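Local coordinates for putative D-glycero-D-manno-heptose 7-phosphate kinase (Campylobacter jejuni subsp. jejuni, PDB 4N3O), which phosphorylates D-glycero-alpha-D-manno-heptose 7-phosphate at C-1 with ATP, the first of three steps from it to the GDP-heptose used in capsule polysaccharide synthesis, at residues L122-I127 / E335-W340. Numbering follows the deposited sequence.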
# COMPACT_ATOMS: atom_id res chain seq x y z
N LEU A 122 -2.77 -5.29 -17.18
CA LEU A 122 -1.52 -5.66 -17.86
C LEU A 122 -1.38 -4.96 -19.22
O LEU A 122 -0.33 -4.37 -19.53
CB LEU A 122 -1.46 -7.18 -18.05
CG LEU A 122 -0.28 -7.76 -18.83
CD1 LEU A 122 1.05 -7.37 -18.21
CD2 LEU A 122 -0.40 -9.27 -18.91
N VAL A 123 -2.45 -5.01 -20.01
CA VAL A 123 -2.44 -4.39 -21.35
C VAL A 123 -2.16 -2.89 -21.25
O VAL A 123 -1.38 -2.34 -22.03
CB VAL A 123 -3.76 -4.65 -22.11
CG1 VAL A 123 -3.77 -3.89 -23.44
CG2 VAL A 123 -4.00 -6.15 -22.33
N VAL A 124 -2.80 -2.23 -20.29
CA VAL A 124 -2.59 -0.80 -20.06
C VAL A 124 -1.13 -0.48 -19.68
O VAL A 124 -0.53 0.43 -20.22
CB VAL A 124 -3.58 -0.25 -19.01
CG1 VAL A 124 -3.15 1.12 -18.50
CG2 VAL A 124 -4.97 -0.19 -19.62
N GLY A 125 -0.56 -1.25 -18.77
CA GLY A 125 0.82 -0.99 -18.38
C GLY A 125 1.81 -1.11 -19.53
O GLY A 125 2.73 -0.32 -19.64
N VAL A 126 1.60 -2.10 -20.39
CA VAL A 126 2.49 -2.33 -21.53
C VAL A 126 2.34 -1.23 -22.59
O VAL A 126 3.34 -0.63 -23.06
CB VAL A 126 2.22 -3.71 -22.10
CG1 VAL A 126 3.04 -3.95 -23.35
CG2 VAL A 126 2.51 -4.77 -21.04
N ILE A 127 1.10 -0.95 -22.97
CA ILE A 127 0.82 0.10 -23.93
C ILE A 127 1.47 1.38 -23.46
O ILE A 127 2.11 2.07 -24.24
CB ILE A 127 -0.70 0.31 -24.11
CG1 ILE A 127 -1.31 -0.88 -24.87
CG2 ILE A 127 -0.97 1.58 -24.89
CD1 ILE A 127 -2.82 -0.94 -24.86
N GLU A 335 -3.87 7.52 -8.08
CA GLU A 335 -3.43 7.48 -9.46
C GLU A 335 -3.74 6.20 -10.19
O GLU A 335 -3.90 5.14 -9.60
CB GLU A 335 -1.90 7.68 -9.54
CG GLU A 335 -1.40 9.11 -9.68
CD GLU A 335 0.09 9.17 -10.01
OE1 GLU A 335 0.92 8.69 -9.20
OE2 GLU A 335 0.45 9.73 -11.08
N GLY A 336 -3.75 6.32 -11.51
CA GLY A 336 -3.86 5.18 -12.40
C GLY A 336 -2.42 4.88 -12.83
O GLY A 336 -1.47 5.15 -12.07
N VAL A 337 -2.25 4.38 -14.05
CA VAL A 337 -0.93 4.02 -14.54
C VAL A 337 0.07 5.16 -14.46
O VAL A 337 -0.24 6.29 -14.82
CB VAL A 337 -0.99 3.52 -16.01
CG1 VAL A 337 -1.37 4.65 -16.95
CG2 VAL A 337 0.33 2.90 -16.42
N LYS A 338 1.27 4.88 -13.95
CA LYS A 338 2.32 5.89 -13.94
C LYS A 338 3.54 5.31 -14.66
O LYS A 338 3.71 4.11 -14.74
CB LYS A 338 2.70 6.37 -12.52
CG LYS A 338 3.53 5.42 -11.68
CD LYS A 338 2.76 4.74 -10.57
CE LYS A 338 2.51 5.72 -9.44
NZ LYS A 338 1.83 5.06 -8.30
N SER A 339 4.38 6.17 -15.21
CA SER A 339 5.57 5.72 -15.90
C SER A 339 6.69 6.69 -15.69
O SER A 339 6.46 7.85 -15.42
CB SER A 339 5.33 5.66 -17.40
OG SER A 339 5.05 6.96 -17.83
N TRP A 340 7.91 6.20 -15.85
CA TRP A 340 9.10 7.02 -15.72
C TRP A 340 10.22 6.40 -16.52
O TRP A 340 10.17 5.23 -16.86
CB TRP A 340 9.49 7.21 -14.25
CG TRP A 340 9.86 5.94 -13.47
CD1 TRP A 340 11.12 5.48 -13.19
CD2 TRP A 340 8.96 5.01 -12.84
NE1 TRP A 340 11.06 4.35 -12.43
CE2 TRP A 340 9.75 4.04 -12.19
CE3 TRP A 340 7.57 4.92 -12.75
CZ2 TRP A 340 9.19 2.96 -11.50
CZ3 TRP A 340 7.01 3.85 -12.04
CH2 TRP A 340 7.82 2.89 -11.43
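Val-124 and Val-337 make the centre of this small, wholly apolar contact between helix 118-134 and the residues leading into the C-terminal strand 338-341. Each valine directs its CB at the other segment, and the two side chains meet at a slant: CG1 of Val-124 lies 4.1 Å from CB of Val-337. That methyl stands opposite the backbone N of its own residue (chi1 165°), a rotation that puts CG1, rather than CG2, on the side of Val-337. Beside it, CG2 of Val-337 comes over the bare backbone of Gly-125, 4.4 Å from its CA. The backbones come nearest here, 6.6 Å between CA of Gly-125 and CA of Val-337. The touching residues are all buried; Val-124 also rests on Ala-147 of helix 140-153, and Val-337 on Thr-11. In this GHMP kinase, strand 338-341 pairs antiparallel with strand 6-21, so the end of the chain returns to the N-terminal sheet and packs there against a helix of the N-terminal domain, whose Gly-125 carbonyl is hydrogen-bonded to Thr-9 OG1 of strand 6-21. Val-124 lies about 7 Å, side chain to side chain, from Glu-151, a probable magnesium ligand inferred from relatives. Away from the valines, at Lys-338 and Glu-335, the arrangement is looser. Lys-338 is partly exposed and reaches back along its own segment to exposed Glu-335, NZ to OE1 3.8 Å, a long salt bridge.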